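Local coordinates for protein polyisoprenyl-teichoic acid--peptidoglycan teichoic acid transferase TagV (Bacillus subtilis, PDB 6UF3) that belongs to the LytR-CpsA-Psr family of bacterial cell-envelope proteins and has an alpha/beta fold built round a mixed beta-sheet, at residues Lys73-Thr76 and Val77-Val80; Phe99-Val102 and Ile103-Gly107; Met136-Asn139 and Gly140-Leu144; Leu205-Gln208 and Gln209-Gly213. All coordinates share one frame; numbering follows the deposited sequence.

Contact 1: Lys73-Thr76 and Val77-Val80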
ATOM      1  N   LYS A  73      -8.599   5.242 -10.033  1.00 28.45           N
ATOM      2  CA  LYS A  73      -8.549   4.135  -9.084  1.00 26.95           C
ATOM      3  C   LYS A  73      -9.191   2.876  -9.651  1.00 25.33           C
ATOM      4  O   LYS A  73      -8.736   1.769  -9.342  1.00 24.01           O
ATOM      5  CB  LYS A  73      -9.209   4.518  -7.759  1.00 33.17           C
ATOM      6  CG  LYS A  73     -10.717   4.685  -7.827  1.00 40.59           C
ATOM      7  CD  LYS A  73     -11.330   4.817  -6.444  1.00 40.36           C
ATOM      8  CE  LYS A  73     -12.803   5.158  -6.535  1.00 45.90           C
ATOM      9  NZ  LYS A  73     -13.053   6.337  -7.429  1.00 52.50           N
ATOM     10  N   ASP A  74     -10.241   3.014 -10.470  1.00 26.28           N
ATOM     11  CA  ASP A  74     -10.868   1.837 -11.068  1.00 25.90           C
ATOM     12  C   ASP A  74      -9.888   1.093 -11.968  1.00 25.67           C
ATOM     13  O   ASP A  74      -9.825  -0.146 -11.955  1.00 22.33           O
ATOM     14  CB  ASP A  74     -12.108   2.241 -11.876  1.00 26.69           C
ATOM     15  CG  ASP A  74     -13.255   2.750 -11.013  1.00 30.56           C
ATOM     16  OD1 ASP A  74     -13.185   2.656  -9.766  1.00 31.61           O
ATOM     17  OD2 ASP A  74     -14.243   3.242 -11.601  1.00 38.07           O
ATOM     18  N   GLU A  75      -9.118   1.836 -12.768  1.00 20.59           N
ATOM     19  CA  GLU A  75      -8.135   1.191 -13.637  1.00 20.46           C
ATOM     20  C   GLU A  75      -7.010   0.561 -12.823  1.00 21.18           C
ATOM     21  O   GLU A  75      -6.572  -0.555 -13.126  1.00 20.93           O
ATOM     22  CB  GLU A  75      -7.608   2.202 -14.662  1.00 21.58           C
ATOM     23  CG  GLU A  75      -6.605   1.651 -15.652  1.00 24.15           C
ATOM     24  CD  GLU A  75      -7.172   0.589 -16.583  1.00 25.21           C
ATOM     25  OE1 GLU A  75      -8.394   0.537 -16.784  1.00 29.82           O
ATOM     26  OE2 GLU A  75      -6.379  -0.207 -17.124  1.00 29.12           O
ATOM     27  N   THR A  76      -6.556   1.233 -11.758  1.00 18.60           N
ATOM     28  CA  THR A  76      -5.516   0.629 -10.926  1.00 19.92           C
ATOM     29  C   THR A  76      -6.011  -0.651 -10.259  1.00 20.76           C
ATOM     30  O   THR A  76      -5.313  -1.672 -10.255  1.00 17.51           O
ATOM     31  CB  THR A  76      -5.041   1.619  -9.858  1.00 18.60           C
ATOM     32  OG1 THR A  76      -4.441   2.743 -10.498  1.00 18.76           O
ATOM     33  CG2 THR A  76      -3.993   0.971  -8.982  1.00 19.07           C
ATOM     34  N   VAL A  77      -7.217  -0.609  -9.680  1.00 19.67           N
ATOM     35  CA  VAL A  77      -7.782  -1.786  -9.023  1.00 17.84           C
ATOM     36  C   VAL A  77      -7.873  -2.948 -10.000  1.00 20.31           C
ATOM     37  O   VAL A  77      -7.457  -4.072  -9.693  1.00 20.70           O
ATOM     38  CB  VAL A  77      -9.156  -1.469  -8.412  1.00 23.05           C
ATOM     39  CG1 VAL A  77      -9.857  -2.773  -8.014  1.00 23.75           C
ATOM     40  CG2 VAL A  77      -8.995  -0.558  -7.177  1.00 21.79           C
ATOM     41  N   GLU A  78      -8.405  -2.698 -11.192  1.00 18.71           N
ATOM     42  CA  GLU A  78      -8.574  -3.794 -12.140  1.00 19.51           C
ATOM     43  C   GLU A  78      -7.232  -4.299 -12.658  1.00 19.79           C
ATOM     44  O   GLU A  78      -7.068  -5.500 -12.910  1.00 21.50           O
ATOM     45  CB  GLU A  78      -9.459  -3.343 -13.300  1.00 22.16           C
ATOM     46  CG  GLU A  78     -10.271  -4.465 -13.896  1.00 31.81           C
ATOM     47  CD  GLU A  78     -10.970  -4.064 -15.191  1.00 33.98           C
ATOM     48  OE1 GLU A  78     -10.840  -2.894 -15.607  1.00 33.90           O
ATOM     49  OE2 GLU A  78     -11.642  -4.927 -15.787  1.00 39.88           O
ATOM     50  N   THR A  79      -6.260  -3.402 -12.837  1.00 19.10           N
ATOM     51  CA  THR A  79      -4.941  -3.836 -13.275  1.00 15.94           C
ATOM     52  C   THR A  79      -4.270  -4.712 -12.218  1.00 14.94           C
ATOM     53  O   THR A  79      -3.653  -5.732 -12.553  1.00 18.66           O
ATOM     54  CB  THR A  79      -4.078  -2.619 -13.620  1.00 17.05           C
ATOM     55  OG1 THR A  79      -4.690  -1.912 -14.706  1.00 18.58           O
ATOM     56  CG2 THR A  79      -2.667  -3.053 -14.044  1.00 19.72           C
ATOM     57  N   VAL A  80      -4.427  -4.359 -10.939  1.00 16.24           N
ATOM     58  CA  VAL A  80      -3.886  -5.189  -9.863  1.00 18.21           C
ATOM     59  C   VAL A  80      -4.623  -6.519  -9.782  1.00 20.37           C
ATOM     60  O   VAL A  80      -4.003  -7.575  -9.584  1.00 18.35           O
ATOM     61  CB  VAL A  80      -3.939  -4.413  -8.532  1.00 14.70           C
ATOM     62  CG1 VAL A  80      -3.640  -5.357  -7.347  1.00 17.36           C
ATOM     63  CG2 VAL A  80      -2.939  -3.278  -8.570  1.00 17.31           C
TER

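Contact 2: Phe99-Val102 and Ile103-Gly107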
ATOM      1  N   PHE A  99      -2.360  11.750   3.618  1.00 21.95           N
ATOM      2  CA  PHE A  99      -1.475  10.853   4.350  1.00 19.75           C
ATOM      3  C   PHE A  99      -0.945  11.528   5.602  1.00 23.55           C
ATOM      4  O   PHE A  99      -0.928  10.925   6.695  1.00 23.39           O
ATOM      5  CB  PHE A  99      -0.321  10.407   3.450  1.00 21.40           C
ATOM      6  CG  PHE A  99       0.745   9.629   4.182  1.00 22.20           C
ATOM      7  CD1 PHE A  99       0.567   8.284   4.469  1.00 26.44           C
ATOM      8  CD2 PHE A  99       1.917  10.251   4.589  1.00 22.38           C
ATOM      9  CE1 PHE A  99       1.534   7.575   5.152  1.00 25.69           C
ATOM     10  CE2 PHE A  99       2.892   9.541   5.267  1.00 21.59           C
ATOM     11  CZ  PHE A  99       2.702   8.204   5.547  1.00 25.09           C
ATOM     12  N   LYS A 100      -0.465  12.770   5.451  1.00 21.82           N
ATOM     13  CA  LYS A 100      -0.010  13.514   6.620  1.00 22.95           C
ATOM     14  C   LYS A 100      -1.124  13.635   7.649  1.00 26.26           C
ATOM     15  O   LYS A 100      -0.877  13.485   8.852  1.00 24.62           O
ATOM     16  CB  LYS A 100       0.491  14.902   6.217  1.00 23.93           C
ATOM     17  CG  LYS A 100       1.816  14.893   5.481  1.00 25.00           C
ATOM     18  CD  LYS A 100       2.376  16.292   5.329  1.00 29.35           C
ATOM     19  CE  LYS A 100       1.358  17.223   4.697  1.00 38.98           C
ATOM     20  NZ  LYS A 100       1.936  18.571   4.439  1.00 48.26           N
ATOM     21  N   ASP A 101      -2.356  13.912   7.192  1.00 26.09           N
ATOM     22  CA  ASP A 101      -3.482  14.021   8.121  1.00 30.96           C
ATOM     23  C   ASP A 101      -3.704  12.719   8.883  1.00 30.90           C
ATOM     24  O   ASP A 101      -3.907  12.735  10.104  1.00 30.41           O
ATOM     25  CB  ASP A 101      -4.761  14.423   7.378  1.00 28.55           C
ATOM     26  CG  ASP A 101      -5.914  14.732   8.328  1.00 34.08           C
ATOM     27  OD1 ASP A 101      -5.739  15.615   9.192  1.00 33.68           O
ATOM     28  OD2 ASP A 101      -6.986  14.094   8.217  1.00 37.74           O
ATOM     29  N   VAL A 102      -3.684  11.587   8.177  1.00 26.35           N
ATOM     30  CA  VAL A 102      -3.867  10.293   8.833  1.00 22.45           C
ATOM     31  C   VAL A 102      -2.838  10.122   9.938  1.00 26.73           C
ATOM     32  O   VAL A 102      -3.177   9.801  11.084  1.00 25.99           O
ATOM     33  CB  VAL A 102      -3.771   9.142   7.816  1.00 24.52           C
ATOM     34  CG1 VAL A 102      -3.753   7.800   8.551  1.00 25.23           C
ATOM     35  CG2 VAL A 102      -4.923   9.192   6.819  1.00 25.54           C
ATOM     36  N   ILE A 103      -1.566  10.364   9.610  1.00 26.17           N
ATOM     37  CA  ILE A 103      -0.494  10.148  10.585  1.00 24.59           C
ATOM     38  C   ILE A 103      -0.655  11.081  11.779  1.00 29.27           C
ATOM     39  O   ILE A 103      -0.443  10.689  12.940  1.00 28.21           O
ATOM     40  CB  ILE A 103       0.883  10.319   9.912  1.00 23.55           C
ATOM     41  CG1 ILE A 103       1.058   9.325   8.760  1.00 23.54           C
ATOM     42  CG2 ILE A 103       2.011  10.154  10.939  1.00 23.98           C
ATOM     43  CD1 ILE A 103       0.990   7.849   9.191  1.00 26.68           C
ATOM     44  N   ASN A 104      -1.033  12.334  11.519  1.00 26.66           N
ATOM     45  CA  ASN A 104      -1.170  13.285  12.615  1.00 30.59           C
ATOM     46  C   ASN A 104      -2.361  12.949  13.501  1.00 33.32           C
ATOM     47  O   ASN A 104      -2.297  13.157  14.718  1.00 34.70           O
ATOM     48  CB  ASN A 104      -1.284  14.702  12.061  1.00 28.61           C
ATOM     49  CG  ASN A 104       0.061  15.273  11.659  1.00 31.42           C
ATOM     50  OD1 ASN A 104       1.094  14.913  12.227  1.00 30.08           O
ATOM     51  ND2 ASN A 104       0.055  16.163  10.674  1.00 30.97           N
ATOM     52  N   GLU A 105      -3.428  12.385  12.924  1.00 30.84           N
ATOM     53  CA  GLU A 105      -4.616  12.076  13.715  1.00 39.66           C
ATOM     54  C   GLU A 105      -4.373  10.921  14.679  1.00 42.93           C
ATOM     55  O   GLU A 105      -4.975  10.880  15.758  1.00 38.50           O
ATOM     56  CB  GLU A 105      -5.805  11.756  12.803  1.00 38.86           C
ATOM     57  CG  GLU A 105      -6.398  12.962  12.073  1.00 38.49           C
ATOM     58  CD  GLU A 105      -7.167  13.909  12.990  1.00 49.89           C
ATOM     59  OE1 GLU A 105      -7.257  13.645  14.210  1.00 49.46           O
ATOM     60  OE2 GLU A 105      -7.686  14.922  12.480  1.00 53.53           O
ATOM     61  N   VAL A 106      -3.508   9.967  14.316  1.00 45.10           N
ATOM     62  CA  VAL A 106      -3.143   8.909  15.254  1.00 41.05           C
ATOM     63  C   VAL A 106      -1.990   9.318  16.158  1.00 37.89           C
ATOM     64  O   VAL A 106      -1.529   8.505  16.967  1.00 41.29           O
ATOM     65  CB  VAL A 106      -2.809   7.590  14.520  1.00 40.09           C
ATOM     66  CG1 VAL A 106      -3.966   7.166  13.628  1.00 41.50           C
ATOM     67  CG2 VAL A 106      -1.526   7.723  13.720  1.00 32.28           C
ATOM     68  N   GLY A 107      -1.520  10.560  16.062  1.00 40.21           N
ATOM     69  CA  GLY A 107      -0.484  11.035  16.960  1.00 42.14           C
ATOM     70  C   GLY A 107       0.926  10.633  16.594  1.00 39.50           C
ATOM     71  O   GLY A 107       1.775  10.494  17.483  1.00 40.90           O
TER
HETATM   72  O   HOH W   1      -8.813  14.538   9.910  1.00 40.31           O

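Contact 3: Met136-Asn139 and Gly140-Leu144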
ATOM      1  N   MET A 136      12.348   5.878  15.822  1.00 31.71           N
ATOM      2  CA  MET A 136      11.895   7.260  15.751  1.00 31.13           C
ATOM      3  C   MET A 136      10.375   7.292  15.769  1.00 29.04           C
ATOM      4  O   MET A 136       9.708   6.393  15.242  1.00 30.65           O
ATOM      5  CB  MET A 136      12.390   7.979  14.483  1.00 31.29           C
ATOM      6  CG  MET A 136      13.845   8.421  14.506  1.00 34.44           C
ATOM      7  SD  MET A 136      14.183   9.522  13.110  1.00 35.54           S
ATOM      8  CE  MET A 136      13.477  11.065  13.688  1.00 41.17           C
ATOM      9  N   HIS A 137       9.837   8.361  16.353  1.00 29.06           N
ATOM     10  CA  HIS A 137       8.410   8.656  16.323  1.00 27.53           C
ATOM     11  C   HIS A 137       8.195   9.856  15.407  1.00 27.17           C
ATOM     12  O   HIS A 137       8.585  10.976  15.746  1.00 29.70           O
ATOM     13  CB  HIS A 137       7.878   8.938  17.728  1.00 28.26           C
ATOM     14  CG  HIS A 137       6.384   8.918  17.810  1.00 27.92           C
ATOM     15  ND1 HIS A 137       5.673   7.788  18.152  1.00 28.38           N
ATOM     16  CD2 HIS A 137       5.465   9.884  17.569  1.00 28.60           C
ATOM     17  CE1 HIS A 137       4.379   8.062  18.122  1.00 28.34           C
ATOM     18  NE2 HIS A 137       4.228   9.327  17.774  1.00 26.73           N
ATOM     19  N   LEU A 138       7.576   9.621  14.253  1.00 25.71           N
ATOM     20  CA  LEU A 138       7.438  10.631  13.216  1.00 25.59           C
ATOM     21  C   LEU A 138       6.037  11.223  13.201  1.00 24.74           C
ATOM     22  O   LEU A 138       5.049  10.507  13.367  1.00 29.73           O
ATOM     23  CB  LEU A 138       7.740  10.031  11.842  1.00 25.42           C
ATOM     24  CG  LEU A 138       9.017   9.200  11.741  1.00 26.80           C
ATOM     25  CD1 LEU A 138       9.110   8.609  10.345  1.00 25.32           C
ATOM     26  CD2 LEU A 138      10.242  10.043  12.047  1.00 29.31           C
ATOM     27  N   ASN A 139       5.960  12.532  12.980  1.00 25.60           N
ATOM     28  CA  ASN A 139       4.684  13.181  12.700  1.00 25.15           C
ATOM     29  C   ASN A 139       4.382  13.036  11.204  1.00 29.37           C
ATOM     30  O   ASN A 139       5.125  12.392  10.459  1.00 28.48           O
ATOM     31  CB  ASN A 139       4.706  14.634  13.175  1.00 26.86           C
ATOM     32  CG  ASN A 139       5.763  15.483  12.479  1.00 30.98           C
ATOM     33  OD1 ASN A 139       6.124  15.237  11.328  1.00 30.27           O
ATOM     34  ND2 ASN A 139       6.248  16.503  13.173  1.00 32.47           N
ATOM     35  N   GLY A 140       3.289  13.644  10.744  1.00 26.22           N
ATOM     36  CA  GLY A 140       2.865  13.440   9.364  1.00 23.28           C
ATOM     37  C   GLY A 140       3.863  13.955   8.340  1.00 26.50           C
ATOM     38  O   GLY A 140       4.163  13.268   7.357  1.00 30.51           O
ATOM     39  N   GLU A 141       4.379  15.166   8.543  1.00 26.02           N
ATOM     40  CA  GLU A 141       5.379  15.715   7.629  1.00 30.23           C
ATOM     41  C   GLU A 141       6.628  14.836   7.586  1.00 27.45           C
ATOM     42  O   GLU A 141       7.162  14.525   6.510  1.00 28.21           O
ATOM     43  CB  GLU A 141       5.717  17.144   8.057  1.00 38.99           C
ATOM     44  CG  GLU A 141       7.039  17.684   7.566  1.00 46.10           C
ATOM     45  CD  GLU A 141       7.383  19.009   8.218  1.00 54.57           C
ATOM     46  OE1 GLU A 141       7.802  19.940   7.502  1.00 59.75           O
ATOM     47  OE2 GLU A 141       7.225  19.124   9.451  1.00 58.12           O
ATOM     48  N   GLU A 142       7.093  14.398   8.757  1.00 27.39           N
ATOM     49  CA  GLU A 142       8.266  13.536   8.803  1.00 27.72           C
ATOM     50  C   GLU A 142       7.984  12.178   8.171  1.00 26.09           C
ATOM     51  O   GLU A 142       8.841  11.625   7.470  1.00 26.66           O
ATOM     52  CB  GLU A 142       8.729  13.378  10.256  1.00 28.41           C
ATOM     53  CG  GLU A 142       9.201  14.690  10.878  1.00 30.24           C
ATOM     54  CD  GLU A 142       9.333  14.619  12.386  1.00 30.66           C
ATOM     55  OE1 GLU A 142      10.066  15.456  12.945  1.00 39.02           O
ATOM     56  OE2 GLU A 142       8.708  13.732  13.007  1.00 30.67           O
ATOM     57  N   ALA A 143       6.793  11.624   8.406  1.00 24.36           N
ATOM     58  CA  ALA A 143       6.473  10.311   7.855  1.00 26.62           C
ATOM     59  C   ALA A 143       6.367  10.366   6.337  1.00 24.97           C
ATOM     60  O   ALA A 143       6.780   9.424   5.647  1.00 22.75           O
ATOM     61  CB  ALA A 143       5.177   9.781   8.472  1.00 26.65           C
ATOM     62  N   LEU A 144       5.841  11.475   5.804  1.00 23.37           N
ATOM     63  CA  LEU A 144       5.802  11.662   4.353  1.00 23.91           C
ATOM     64  C   LEU A 144       7.207  11.736   3.776  1.00 27.09           C
ATOM     65  O   LEU A 144       7.512  11.078   2.770  1.00 25.89           O
ATOM     66  CB  LEU A 144       5.015  12.925   4.003  1.00 24.41           C
ATOM     67  CG  LEU A 144       4.890  13.196   2.497  1.00 25.12           C
ATOM     68  CD1 LEU A 144       4.118  12.058   1.855  1.00 25.71           C
ATOM     69  CD2 LEU A 144       4.228  14.540   2.204  1.00 26.32           C
TER

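Contact 4: Leu205-Gln208 and Gln209-Gly213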
ATOM      1  N   LEU A 205     -14.110  -0.670  12.528  1.00 27.96           N
ATOM      2  CA  LEU A 205     -14.210  -1.010  13.945  1.00 25.37           C
ATOM      3  C   LEU A 205     -14.297  -2.516  14.140  1.00 27.58           C
ATOM      4  O   LEU A 205     -13.664  -3.073  15.052  1.00 28.14           O
ATOM      5  CB  LEU A 205     -15.420  -0.311  14.571  1.00 23.95           C
ATOM      6  CG  LEU A 205     -15.316   1.210  14.513  1.00 29.28           C
ATOM      7  CD1 LEU A 205     -16.534   1.862  15.134  1.00 36.52           C
ATOM      8  CD2 LEU A 205     -14.050   1.685  15.188  1.00 35.45           C
ATOM      9  N   ALA A 206     -15.054  -3.201  13.274  1.00 26.94           N
ATOM     10  CA  ALA A 206     -15.128  -4.654  13.362  1.00 24.62           C
ATOM     11  C   ALA A 206     -13.766  -5.286  13.124  1.00 27.06           C
ATOM     12  O   ALA A 206     -13.388  -6.240  13.816  1.00 29.14           O
ATOM     13  CB  ALA A 206     -16.150  -5.195  12.362  1.00 27.81           C
ATOM     14  N   LEU A 207     -13.019  -4.772  12.138  1.00 25.19           N
ATOM     15  CA  LEU A 207     -11.690  -5.307  11.849  1.00 24.81           C
ATOM     16  C   LEU A 207     -10.731  -5.062  13.003  1.00 27.01           C
ATOM     17  O   LEU A 207      -9.935  -5.944  13.351  1.00 31.55           O
ATOM     18  CB  LEU A 207     -11.141  -4.682  10.569  1.00 25.68           C
ATOM     19  CG  LEU A 207     -11.637  -5.352   9.302  1.00 32.67           C
ATOM     20  CD1 LEU A 207     -11.267  -4.482   8.120  1.00 33.27           C
ATOM     21  CD2 LEU A 207     -11.028  -6.737   9.176  1.00 34.73           C
ATOM     22  N   GLN A 208     -10.778  -3.867  13.599  1.00 26.53           N
ATOM     23  CA  GLN A 208      -9.945  -3.599  14.766  1.00 29.53           C
ATOM     24  C   GLN A 208     -10.267  -4.571  15.889  1.00 29.40           C
ATOM     25  O   GLN A 208      -9.363  -5.065  16.574  1.00 29.57           O
ATOM     26  CB  GLN A 208     -10.135  -2.159  15.244  1.00 30.43           C
ATOM     27  CG  GLN A 208      -9.080  -1.679  16.236  1.00 33.27           C
ATOM     28  CD  GLN A 208      -9.283  -2.235  17.641  1.00 32.47           C
ATOM     29  OE1 GLN A 208     -10.406  -2.553  18.035  1.00 31.69           O
ATOM     30  NE2 GLN A 208      -8.192  -2.364  18.397  1.00 34.24           N
ATOM     31  N   GLN A 209     -11.554  -4.851  16.098  1.00 27.25           N
ATOM     32  CA  GLN A 209     -11.910  -5.783  17.160  1.00 28.12           C
ATOM     33  C   GLN A 209     -11.414  -7.190  16.850  1.00 26.62           C
ATOM     34  O   GLN A 209     -10.938  -7.897  17.745  1.00 27.52           O
ATOM     35  CB  GLN A 209     -13.423  -5.770  17.391  1.00 26.10           C
ATOM     36  CG  GLN A 209     -13.842  -6.517  18.643  1.00 31.51           C
ATOM     37  CD  GLN A 209     -13.953  -8.012  18.407  1.00 37.53           C
ATOM     38  OE1 GLN A 209     -14.240  -8.446  17.290  1.00 36.59           O
ATOM     39  NE2 GLN A 209     -13.733  -8.807  19.459  1.00 34.30           N
ATOM     40  N   ILE A 210     -11.499  -7.611  15.587  1.00 26.41           N
ATOM     41  CA  ILE A 210     -11.091  -8.969  15.238  1.00 26.19           C
ATOM     42  C   ILE A 210      -9.589  -9.140  15.411  1.00 24.64           C
ATOM     43  O   ILE A 210      -9.119 -10.167  15.917  1.00 29.28           O
ATOM     44  CB  ILE A 210     -11.526  -9.294  13.798  1.00 28.75           C
ATOM     45  CG1 ILE A 210     -13.048  -9.438  13.717  1.00 32.45           C
ATOM     46  CG2 ILE A 210     -10.835 -10.565  13.300  1.00 34.30           C
ATOM     47  CD1 ILE A 210     -13.578  -9.353  12.291  1.00 33.47           C
ATOM     48  N   TYR A 211      -8.812  -8.151  14.983  1.00 26.28           N
ATOM     49  CA  TYR A 211      -7.361  -8.217  15.045  1.00 25.41           C
ATOM     50  C   TYR A 211      -6.809  -7.563  16.308  1.00 26.76           C
ATOM     51  O   TYR A 211      -5.628  -7.212  16.355  1.00 27.68           O
ATOM     52  CB  TYR A 211      -6.771  -7.591  13.778  1.00 25.44           C
ATOM     53  CG  TYR A 211      -6.983  -8.496  12.582  1.00 22.18           C
ATOM     54  CD1 TYR A 211      -6.091  -9.517  12.304  1.00 23.11           C
ATOM     55  CD2 TYR A 211      -8.092  -8.343  11.748  1.00 24.04           C
ATOM     56  CE1 TYR A 211      -6.282 -10.367  11.221  1.00 22.19           C
ATOM     57  CE2 TYR A 211      -8.290  -9.183  10.651  1.00 23.62           C
ATOM     58  CZ  TYR A 211      -7.376 -10.190  10.396  1.00 23.27           C
ATOM     59  OH  TYR A 211      -7.542 -11.050   9.331  1.00 20.50           O
ATOM     60  N   SER A 212      -7.650  -7.366  17.319  1.00 27.77           N
ATOM     61  CA  SER A 212      -7.154  -6.872  18.592  1.00 26.65           C
ATOM     62  C   SER A 212      -6.118  -7.843  19.139  1.00 28.54           C
ATOM     63  O   SER A 212      -6.374  -9.043  19.246  1.00 32.93           O
ATOM     64  CB  SER A 212      -8.303  -6.709  19.586  1.00 30.08           C
ATOM     65  OG  SER A 212      -7.812  -6.284  20.844  1.00 36.23           O
ATOM     66  N   GLY A 213      -4.935  -7.324  19.459  1.00 32.03           N
ATOM     67  CA  GLY A 213      -3.850  -8.154  19.940  1.00 30.38           C
ATOM     68  C   GLY A 213      -2.981  -8.737  18.850  1.00 29.69           C
ATOM     69  O   GLY A 213      -1.974  -9.381  19.156  1.00 34.00           O
TER
HETATM   70  O   HOH W   2     -15.866  -7.641  15.194  1.00 37.71           O

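Contact 1: Lys73-Thr76 and Val77-Val80
Thr79 meets Glu75 twice at a single atom, the carbonyl oxygen one turn back. The amide, Thr79 N, makes the usual helical bond to Glu75 O at 2.9 Å, and the hydroxyl, Thr79 OG1, donates to the same Glu75 O at 2.8 Å. The two donors come from opposite faces of the carbonyl plane, the hydroxyl well above it, 36° out. With OG1 beside its own backbone N (chi1 -62°), the hydroxyl lies back along the helix toward this oxygen. OG1 also accepts from Ala54 N of a neighbouring loop, so it is used as both donor and acceptor. The carboxylate of Glu75 comes close without adding a bond: OE2 stands 3.4 Å from Thr79 OG1 at a poor angle.

Both segments belong to helix 72-84, an amphipathic helix whose inner face lies on the central sheet. Thr76, Val77 and Val80 supply that face, packing on strand 6-13, with Thr76 and Val80 also touching strand 25-34. The hydroxyl of Thr76, OG1, has a weak hydrogen bond to Gly72 O. Their backbone runs in regular alpha-helical bonds: Val77 N to Lys73 O at 2.8 Å, and Val80 N to Thr76 O at 2.9 Å. Val77 also sets its CG2 methyl 3.2 Å from Lys73 O.

On the outer side, Glu78 N reaches Asp74 O at 3.0 Å. Glu75 OE1 and Glu78 OE1, 4.4 Å apart, bring two like charges near each other. Lys73 NZ is paired in a salt bridge with Glu196.

Contact 2: Phe99-Val102 and Ile103-Gly107
Phe99 and Ile103 pack one turn apart on helix 96-105, which ends just beyond them in a Schellman motif at Gly107. The apolar part of the contact is a CH-pi interaction: Ile103 CG1 lies over one face of the Phe99 ring, 4.0 Å from its centroid and 18° off the normal. Phe99 swings its ring round to this position with CG anti to the backbone N (chi1 172°). Ala143 of helix 140-148 touches both side chains.

Backbone bonds run on to Val106 N, which meets Val102 O at 3.3 Å. Gly107 then takes a positive phi of 81°, and its N closes the turn on Asn104 O.

Lys100 NZ forms a salt bridge with Asp122, and Asn104 OD1 accepts from Gly140 N, a link to the start of the next helix. Asp101 and Glu105 bring like charges together, their carboxylate planes almost perpendicular and Asp101 OD1 3.9 Å from Glu105 OE2. Asp101 OD2 is also bonded to Asn194 ND2. A water sits between the two acids; its approach to Asp101 OD2 is too short to be certain, while its oxygen lies 2.8 Å from Glu105 OE2.

Contact 3: Met136-Asn139 and Gly140-Leu144
A capping box formed by Asn139 and Glu142 starts helix 140-148, where the chain turns out of strand 134-138; strand and helix segments make an angle of 110°. Asn139 is the N-cap. Its OD1 accepts from Glu142 N at 2.9 Å, the donor nearly in line with the C=O bond. The reciprocal half runs from Asn139 N to Glu142 OE2, 3.0 Å and close to straight, reaching the carboxylate oxygen on its anti side and 28° out of plane. Asn139 CG lies between its own backbone N and carbonyl carbon (chi1 61°), which carries the amide over the first turn. There the side chains cross at about a right angle while the amide and carboxylate planes are stacked, not far from parallel.

The first main-chain bond of the helix, Ala143 N to Asn139 O at 2.8 Å, completes the turn. Beside the box, Leu138 presses its CB on Glu142 CB at 3.8 Å and its CD1 on Ala143 CA at 4.0 Å.

Two amides of the first turn, those of Glu142 and Ala143, thus both find an acceptor on Asn139, and the negative carboxylate of Glu142 at the helix start is probably favoured by the helix dipole.

Contact 4: Leu205-Gln208 and Gln209-Gly213
Leu205, Ala206 and Leu207 present their carbonyl oxygens to the amides of Gln209, Ile210 and Tyr211 in three successive alpha-helical bonds, after which Tyr211 leaves helical geometry. The last, from Tyr211 N to Leu207 O, is 3.0 Å long; one step further, Ser212 N lies just as near Gln208 O but at too poor an angle to bond.

Leu207 and Tyr211 extend side by side in the same direction, with Leu207 CD2 4.0 Å from Tyr211 CE2. Tyr211 keeps CG beside its backbone N (chi1 -73°), which brings the ring back along the helix. The ring meets Leu207 O with its edge, the oxygen lying in the ring plane 3.4 Å from Tyr211 CD2. Here helix 201-210 ends against the central sheet: both side chains rest on Leu33 of strand 25-34, the hydroxyl of Tyr211 bonds to Thr39 O, and Phe214 meets the ring edge-to-face.

Round the helix, Ile210 lays its CG1 beside Ala206 O at 3.2 Å. That same carbonyl takes a water at 3.2 Å, which donates also to Gln209 OE1 at 2.8 Å and so ties the bent Gln209 chain back to the preceding turn. Gln208 is folded too, but its amide looks to another part of the fold, NE2 donating to Met175 O.

In the fold
The four contacts follow one another along the chain. Contact 1, on helix 72-84, and contact 4, at the end of helix 201-210, both pack on strand 25-34 of the mixed sheet, yet their centres are 27 Å apart. Contacts 2 and 3 form a pair, centres 9 Å apart, where helix 96-105 lies against the start of helix 140-148; besides side-chain packing, Gly107 O and His137 NE2 approach to 2.7 Å, a probable hydrogen bond. Through contacts 2 and 3 the small sheet of strands 109-113 and 134-138 is tied to helices 96-105 and 140-148. Contact 3 is on the opposite side of the chain's centre from contact 1, about 17 Å away between nearest atoms.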